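Local coordinates for protein response regulator ChrA (Corynebacterium diphtheriae, PDB 4YN8) that probably binds DNA to regulate transcription as the response regulator of a haem-sensing two-component system, and carries magnesium in its receiver domain, at residues A95-M98 with G99-L102; S144-E147 with I148-L151; L65-A68 with L69-G73. The protein carries 1 engineered substitution. One frame throughout, in Å; residues are numbered along the deposited sequence.

Contact 1 of 3, residues A95-M98 with G99-L102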
ATOM      1  N   ALA A  95       8.915  -0.980  -1.797  1.00 10.02           N
ATOM      2  CA  ALA A  95       9.915  -2.018  -1.513  1.00 10.58           C
ATOM      3  C   ALA A  95      10.805  -2.325  -2.688  1.00 10.13           C
ATOM      4  O   ALA A  95      11.887  -2.935  -2.514  1.00 11.70           O
ATOM      5  CB  ALA A  95       9.259  -3.263  -0.982  1.00 10.59           C
ATOM      6  N   GLY A  96      10.398  -1.959  -3.901  1.00  8.76           N
ATOM      7  CA  GLY A  96      11.268  -2.142  -5.055  1.00  8.35           C
ATOM      8  C   GLY A  96      11.532  -3.550  -5.517  1.00  8.28           C
ATOM      9  O   GLY A  96      12.690  -3.925  -5.886  1.00  8.99           O
ATOM     10  N   ALA A  97      10.484  -4.371  -5.536  1.00  8.31           N
ATOM     11  CA  ALA A  97      10.575  -5.674  -6.173  1.00  9.22           C
ATOM     12  C   ALA A  97      10.900  -5.501  -7.655  1.00  9.92           C
ATOM     13  O   ALA A  97      10.531  -4.508  -8.254  1.00  9.91           O
ATOM     14  CB  ALA A  97       9.272  -6.403  -6.036  1.00  8.68           C
ATOM     15  N   MET A  98      11.558  -6.492  -8.222  1.00  9.95           N
ATOM     16  CA  MET A  98      11.869  -6.521  -9.648  1.00 10.68           C
ATOM     17  C   MET A  98      10.604  -6.350 -10.474  1.00 10.34           C
ATOM     18  O   MET A  98      10.589  -5.518 -11.406  1.00 11.89           O
ATOM     19  CB  MET A  98      12.603  -7.797 -10.015  1.00 11.44           C
ATOM     20  CG  MET A  98      13.066  -7.941 -11.437  1.00 13.28           C
ATOM     21  SD  MET A  98      14.263  -6.680 -11.952  1.00 16.18           S
ATOM     22  CE  MET A  98      15.540  -6.868 -10.758  1.00 18.65           C
ATOM     23  N   GLY A  99       9.542  -7.093 -10.124  1.00  9.42           N
ATOM     24  CA  GLY A  99       8.288  -7.000 -10.877  1.00  8.89           C
ATOM     25  C   GLY A  99       7.051  -6.909 -10.031  1.00  8.12           C
ATOM     26  O   GLY A  99       7.053  -7.307  -8.856  1.00  7.31           O
ATOM     27  N   TYR A 100       5.989  -6.401 -10.651  1.00  8.22           N
ATOM     28  CA  TYR A 100       4.679  -6.259 -10.029  1.00  8.33           C
ATOM     29  C   TYR A 100       3.666  -6.637 -11.120  1.00  9.39           C
ATOM     30  O   TYR A 100       3.810  -6.213 -12.278  1.00 11.49           O
ATOM     31  CB  TYR A 100       4.384  -4.797  -9.626  1.00  8.52           C
ATOM     32  CG  TYR A 100       5.285  -4.283  -8.543  1.00  8.15           C
ATOM     33  CD1 TYR A 100       6.544  -3.776  -8.824  1.00  8.56           C
ATOM     34  CD2 TYR A 100       4.901  -4.394  -7.260  1.00  8.14           C
ATOM     35  CE1 TYR A 100       7.401  -3.421  -7.819  1.00  8.82           C
ATOM     36  CE2 TYR A 100       5.715  -3.950  -6.216  1.00  8.05           C
ATOM     37  CZ  TYR A 100       6.967  -3.503  -6.515  1.00  8.50           C
ATOM     38  OH  TYR A 100       7.775  -3.133  -5.483  1.00  9.67           O
ATOM     39  N   LEU A 101       2.645  -7.366 -10.720  1.00  9.06           N
ATOM     40  CA  LEU A 101       1.566  -7.776 -11.637  1.00  9.74           C
ATOM     41  C   LEU A 101       0.319  -8.035 -10.853  1.00  9.76           C
ATOM     42  O   LEU A 101       0.380  -8.365  -9.665  1.00  9.40           O
ATOM     43  CB  LEU A 101       1.974  -9.045 -12.395  1.00 11.38           C
ATOM     44  CG  LEU A 101       1.156  -9.346 -13.653  1.00 13.32           C
ATOM     45  CD1 LEU A 101       1.469  -8.391 -14.776  1.00 15.01           C
ATOM     46  CD2 LEU A 101       1.406 -10.809 -14.094  1.00 14.63           C
ATOM     47  N   LEU A 102      -0.849  -7.870 -11.475  1.00  9.47           N
ATOM     48  CA  LEU A 102      -2.060  -8.303 -10.830  1.00 10.45           C
ATOM     49  C   LEU A 102      -2.314  -9.785 -10.996  1.00 10.97           C
ATOM     50  O   LEU A 102      -1.996 -10.361 -12.011  1.00 12.00           O
ATOM     51  CB  LEU A 102      -3.285  -7.531 -11.324  1.00 11.63           C
ATOM     52  CG  LEU A 102      -3.262  -6.025 -11.108  1.00 13.48           C
ATOM     53  CD1 LEU A 102      -4.556  -5.410 -11.646  1.00 15.09           C
ATOM     54  CD2 LEU A 102      -3.079  -5.693  -9.664  1.00 13.50           C
TER

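Contact 2 of 3, residues S144-E147 with I148-L151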
ATOM      1  N   SER A 144     -16.104  21.769   6.811  1.00 13.17           N
ATOM      2  CA  SER A 144     -17.528  21.942   6.943  1.00 13.17           C
ATOM      3  C   SER A 144     -17.858  23.335   7.541  1.00 13.29           C
ATOM      4  O   SER A 144     -17.006  24.015   8.106  1.00 12.19           O
ATOM      5  CB  SER A 144     -18.026  20.909   7.960  1.00 13.18           C
ATOM      6  OG  SER A 144     -17.517  21.192   9.265  1.00 13.10           O
ATOM      7  N   ALA A 145     -19.137  23.662   7.546  1.00 13.70           N
ATOM      8  CA  ALA A 145     -19.584  24.928   8.076  1.00 13.47           C
ATOM      9  C   ALA A 145     -19.190  25.018   9.551  1.00 12.03           C
ATOM     10  O   ALA A 145     -18.785  26.078  10.013  1.00 12.03           O
ATOM     11  CB  ALA A 145     -21.088  25.074   7.920  1.00 14.25           C
ATOM     12  N   ARG A 146     -19.316  23.912  10.281  1.00 11.83           N
ATOM     13  CA  ARG A 146     -18.978  23.876  11.704  1.00 11.67           C
ATOM     14  C   ARG A 146     -17.505  24.127  11.919  1.00 10.66           C
ATOM     15  O   ARG A 146     -17.099  24.864  12.810  1.00  9.77           O
ATOM     16  CB  ARG A 146     -19.341  22.540  12.330  1.00 12.58           C
ATOM     17  CG  ARG A 146     -18.906  22.389  13.777  1.00 13.32           C
ATOM     18  CD  ARG A 146     -19.673  23.391  14.660  1.00 15.21           C
ATOM     19  NE  ARG A 146     -20.996  22.818  14.978  1.00 15.43           N
ATOM     20  CZ  ARG A 146     -21.929  23.402  15.734  1.00 16.21           C
ATOM     21  NH1 ARG A 146     -21.792  24.663  16.145  1.00 17.40           N
ATOM     22  NH2 ARG A 146     -23.047  22.725  16.050  1.00 15.41           N
ATOM     23  N   GLU A 147     -16.677  23.523  11.073  1.00  9.61           N
ATOM     24  CA  GLU A 147     -15.259  23.708  11.193  1.00 10.03           C
ATOM     25  C   GLU A 147     -14.843  25.169  10.883  1.00  9.30           C
ATOM     26  O   GLU A 147     -13.976  25.724  11.584  1.00 10.50           O
ATOM     27  CB  GLU A 147     -14.520  22.714  10.287  1.00 11.13           C
ATOM     28  CG  GLU A 147     -14.492  21.259  10.834  1.00 13.55           C
ATOM     29  CD  GLU A 147     -14.078  20.199   9.789  1.00 16.01           C
ATOM     30  OE1 GLU A 147     -14.232  20.398   8.541  1.00 17.08           O
ATOM     31  OE2 GLU A 147     -13.668  19.094  10.232  1.00 21.59           O
ATOM     32  N   ILE A 148     -15.470  25.780   9.886  1.00  9.73           N
ATOM     33  CA  ILE A 148     -15.213  27.190   9.553  1.00 10.45           C
ATOM     34  C   ILE A 148     -15.617  28.092  10.711  1.00 11.32           C
ATOM     35  O   ILE A 148     -14.880  28.999  11.104  1.00 11.24           O
ATOM     36  CB  ILE A 148     -15.981  27.612   8.286  1.00 10.75           C
ATOM     37  CG1 ILE A 148     -15.487  26.855   7.038  1.00 11.87           C
ATOM     38  CG2 ILE A 148     -15.951  29.133   8.120  1.00 11.49           C
ATOM     39  CD1 ILE A 148     -13.996  26.975   6.798  1.00 14.11           C
ATOM     40  N   GLU A 149     -16.765  27.781  11.321  1.00 11.52           N
ATOM     41  CA  GLU A 149     -17.239  28.519  12.476  1.00 12.35           C
ATOM     42  C   GLU A 149     -16.296  28.421  13.605  1.00 11.40           C
ATOM     43  O   GLU A 149     -15.991  29.428  14.273  1.00 11.89           O
ATOM     44  CB  GLU A 149     -18.596  27.940  12.936  1.00 14.16           C
ATOM     45  CG  GLU A 149     -19.271  28.712  14.036  1.00 17.26           C
ATOM     46  CD  GLU A 149     -20.622  28.078  14.423  1.00 21.89           C
ATOM     47  OE1 GLU A 149     -20.766  26.823  14.333  1.00 22.07           O
ATOM     48  OE2 GLU A 149     -21.518  28.823  14.848  1.00 24.61           O
ATOM     49  N   ILE A 150     -15.765  27.227  13.865  1.00 11.13           N
ATOM     50  CA  ILE A 150     -14.785  27.111  14.919  1.00 10.76           C
ATOM     51  C   ILE A 150     -13.542  27.945  14.625  1.00 11.47           C
ATOM     52  O   ILE A 150     -13.011  28.602  15.539  1.00 11.08           O
ATOM     53  CB  ILE A 150     -14.423  25.623  15.154  1.00 11.42           C
ATOM     54  CG1 ILE A 150     -15.586  24.941  15.915  1.00 12.59           C
ATOM     55  CG2 ILE A 150     -13.163  25.458  15.946  1.00 11.27           C
ATOM     56  CD1 ILE A 150     -15.457  23.451  15.950  1.00 13.41           C
ATOM     57  N   LEU A 151     -13.039  27.848  13.400  1.00 11.18           N
ATOM     58  CA  LEU A 151     -11.833  28.676  13.041  1.00 12.14           C
ATOM     59  C   LEU A 151     -12.074  30.173  13.217  1.00 11.74           C
ATOM     60  O   LEU A 151     -11.191  30.896  13.761  1.00 12.86           O
ATOM     61  CB  LEU A 151     -11.378  28.353  11.635  1.00 12.38           C
ATOM     62  CG  LEU A 151     -10.678  27.019  11.507  1.00 13.72           C
ATOM     63  CD1 LEU A 151     -10.730  26.618  10.030  1.00 14.48           C
ATOM     64  CD2 LEU A 151      -9.242  27.082  12.014  1.00 14.72           C
TER

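Contact 3 of 3, residues L65-A68 with L69-G73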
ATOM      1  N   LEU A  65       9.479  -9.513   3.090  1.00  9.22           N
ATOM      2  CA  LEU A  65      10.224 -10.512   2.329  1.00  9.97           C
ATOM      3  C   LEU A  65      11.034  -9.914   1.164  1.00  9.28           C
ATOM      4  O   LEU A  65      12.206 -10.274   0.906  1.00  8.22           O
ATOM      5  CB  LEU A  65       9.271 -11.594   1.770  1.00 11.56           C
ATOM      6  CG  LEU A  65       9.913 -12.587   0.824  1.00 15.29           C
ATOM      7  CD1 LEU A  65      10.930 -13.390   1.639  1.00 15.97           C
ATOM      8  CD2 LEU A  65       8.824 -13.452   0.164  1.00 17.59           C
ATOM      9  N   THR A  66      10.385  -9.004   0.425  1.00  8.69           N
ATOM     10  CA  THR A  66      11.063  -8.291  -0.669  1.00  9.37           C
ATOM     11  C   THR A  66      12.326  -7.583  -0.185  1.00  9.38           C
ATOM     12  O   THR A  66      13.377  -7.710  -0.814  1.00  9.11           O
ATOM     13  CB  THR A  66      10.092  -7.354  -1.423  1.00  9.31           C
ATOM     14  OG1 THR A  66       9.044  -8.205  -1.953  1.00  9.18           O
ATOM     15  CG2 THR A  66      10.783  -6.610  -2.551  1.00 10.22           C
ATOM     16  N   ARG A  67      12.217  -6.849   0.906  1.00  9.87           N
ATOM     17  CA  ARG A  67      13.359  -6.120   1.451  1.00 11.19           C
ATOM     18  C   ARG A  67      14.439  -7.075   1.956  1.00 10.28           C
ATOM     19  O   ARG A  67      15.652  -6.840   1.754  1.00 10.79           O
ATOM     20  CB  ARG A  67      12.901  -5.175   2.558  1.00 14.40           C
ATOM     21  CG  ARG A  67      11.995  -4.049   2.037  1.00 19.02           C
ATOM     22  CD  ARG A  67      12.796  -3.012   1.221  1.00 24.49           C
ATOM     23  NE  ARG A  67      14.118  -2.813   1.870  1.00 27.13           N
ATOM     24  CZ  ARG A  67      15.300  -3.050   1.297  1.00 30.02           C
ATOM     25  NH1 ARG A  67      15.345  -3.366   0.026  1.00 27.85           N
ATOM     26  NH2 ARG A  67      16.450  -2.900   1.998  1.00 31.66           N
ATOM     27  N   ALA A  68      14.009  -8.164   2.559  1.00 10.18           N
ATOM     28  CA  ALA A  68      14.943  -9.143   3.128  1.00  9.67           C
ATOM     29  C   ALA A  68      15.744  -9.791   2.040  1.00  9.71           C
ATOM     30  O   ALA A  68      16.997  -9.964   2.158  1.00  9.74           O
ATOM     31  CB  ALA A  68      14.228 -10.176   3.993  1.00 10.12           C
ATOM     32  N   LEU A  69      15.059 -10.172   0.953  1.00  9.22           N
ATOM     33  CA  LEU A  69      15.772 -10.771  -0.177  1.00 10.14           C
ATOM     34  C   LEU A  69      16.722  -9.784  -0.860  1.00  9.42           C
ATOM     35  O   LEU A  69      17.823 -10.174  -1.311  1.00 10.88           O
ATOM     36  CB  LEU A  69      14.833 -11.429  -1.192  1.00  9.77           C
ATOM     37  CG  LEU A  69      14.019 -12.598  -0.583  1.00 11.67           C
ATOM     38  CD1 LEU A  69      13.038 -13.180  -1.601  1.00 12.16           C
ATOM     39  CD2 LEU A  69      14.854 -13.712  -0.010  1.00 13.08           C
ATOM     40  N   ALA A  70      16.296  -8.522  -0.918  1.00  9.33           N
ATOM     41  CA  ALA A  70      17.152  -7.478  -1.492  1.00  9.93           C
ATOM     42  C   ALA A  70      18.454  -7.381  -0.620  1.00 10.13           C
ATOM     43  O   ALA A  70      19.591  -7.319  -1.162  1.00 12.11           O
ATOM     44  CB  ALA A  70      16.421  -6.148  -1.510  1.00 10.42           C
ATOM     45  N   ASN A  71      18.275  -7.404   0.689  1.00  9.90           N
ATOM     46  CA  ASN A  71      19.410  -7.249   1.634  1.00 10.61           C
ATOM     47  C   ASN A  71      20.366  -8.424   1.467  1.00 11.07           C
ATOM     48  O   ASN A  71      21.586  -8.307   1.660  1.00 11.96           O
ATOM     49  CB  ASN A  71      18.914  -7.188   3.100  1.00 10.86           C
ATOM     50  CG  ASN A  71      18.300  -5.885   3.480  1.00 11.20           C
ATOM     51  OD1 ASN A  71      18.539  -4.825   2.841  1.00 13.03           O
ATOM     52  ND2 ASN A  71      17.555  -5.904   4.571  1.00 11.02           N
ATOM     53  N   ALA A  72      19.818  -9.602   1.188  1.00 10.97           N
ATOM     54  CA  ALA A  72      20.627 -10.820   1.006  1.00 12.92           C
ATOM     55  C   ALA A  72      21.214 -10.966  -0.385  1.00 14.44           C
ATOM     56  O   ALA A  72      21.998 -11.875  -0.580  1.00 17.13           O
ATOM     57  CB  ALA A  72      19.795 -12.076   1.312  1.00 13.10           C
ATOM     58  N   GLY A  73      20.826 -10.155  -1.359  1.00 13.99           N
ATOM     59  CA  GLY A  73      21.226 -10.351  -2.756  1.00 15.92           C
ATOM     60  C   GLY A  73      20.604 -11.668  -3.241  1.00 18.90           C
ATOM     61  O   GLY A  73      21.275 -12.470  -3.886  1.00 19.68           O
TER

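Contact 1 of 3, residues A95-M98 with G99-L102
Y100 sets its CG beside its own backbone N (chi1 -66°), and with chi2 at 83° the ring reaches back along A97 toward the turn that leaves helix 89-94. The phenol oxygen OH accepts the backbone N-H of A97 at 3.0 Å, with a bent N-H...O angle of 143°. The same hydroxyl is hydrogen-bonded to A92 O in that helix; because a carbonyl can only accept, the phenol proton goes to A92. The methyl of A97 lies against the phenol end, with its CB 3.7 Å from Y100 CZ, while A97 O approaches the ring obliquely, 3.3 Å from CE1. G96, with positive phi, turns the chain out of helix 89-94; A97 and M98 then lead into strand 99-102 of the parallel receiver sheet. R122 binds the carbonyls of A97 and M98, and T123 pairs with the backbone of M98 and Y100. Y100 probably occupies the aromatic position that in many receiver domains changes orientation on activation. One hydroxyl thus accepts from A97 and donates to A92, linking the helix to the turn after it and probably fixing the direction of the buried ring.

Contact 2 of 3, residues S144-E147 with I148-L151
I148 N bonds to S144 O at 2.9 Å, the first helical bond behind a capping box that starts helix 145-155 of the LuxR-type helix-turn-helix domain. S144 is the N-cap. Its OG accepts E147 N at 3.1 Å, and E147 in turn accepts S144 N on carboxylate oxygen OE1 at 2.9 Å. The donor meets OE1 on its anti side, out of the carboxylate plane. Holding CG beside the backbone N (chi1 -76°) and running extended beyond it, the E147 side chain turns OE1 back to the cap, while OE2 is hydrogen-bonded to H180 of helix 171-185. This buried acid therefore joins the helix start to a second helix of the domain. I150 packs on L167 and on H177 and L178, and L151 meets I203 at the chain's end. R146, in the first turn, and E149, three residues on, lie side by side and point the same way, their guanidinium and carboxylate planes 15° apart. Their salt bridge is weakly bonded: R146 NH1 stands 3.0 Å from E149 OE1 at a bent 129°, and R146 CD rests 3.6 Å from that same oxygen.

Contact 3 of 3, residues L65-A68 with L69-G73
In the last turns of helix 62-72, which carries the chain from strand 50-53 to strand 77-81, L65 and L69 stand one turn apart on the face turned to the sheet. Their side chains cross obliquely: CD1 of L65 meets CD1 of L69 at 3.9 Å. L65 puts its CG beside the carbonyl carbon (chi1 173°), whereas L69 has CG beside its backbone N, and this CG lies 3.3 Å from L65 O. Both leucines rest on V51, and L65 also touches T53. T66 faces V77 and I79 and gives its hydroxyl proton to G62 O.

This is the crossover helix of a beta-alpha-beta unit in the CheY-like receiver fold, and the helical bonds run unbroken from L69 N to L65 O through A72 N to A68 O. G73, with positive phi, then ends the helix in a Schellman motif, its N bonded to A70 O at 3.1 Å.

The outer face carries a different pair. R67, bent at chi2 and chi3, curls its guanidinium toward the following turn, where NH1 lies 3.4 Å from the methyl CB of A70 and NH2 is 3.0 Å from N71 OD1. Guanidinium and amide planes stand almost perpendicular, 86° apart. N71 CG lies 3.3 Å from R67 O, the carbonyl that accepts N71 N. R67 also packs against A95, just after helix 89-94.

Overall arrangement
From the N terminus, contact 3 comes first, in helix 62-72 between strands 50-53 and 77-81. Contact 1 follows, turning the chain from helix 89-94 into strand 99-102, the sheet neighbour of 77-81. Contact 2 lies further on, at the start of helix 145-155. Each is a local turn of continuous chain, so they run in series and none nests or crosses. Contacts 1 and 3 touch: T66 CG2 lies 3.7 Å from A97 N, packing helix 62-72 against the turn between helix 89-94 and strand 99-102. Contact 2 belongs to the LuxR-type domain, its nearest atoms about 33 Å from contact 1 and about 36 Å from contact 3.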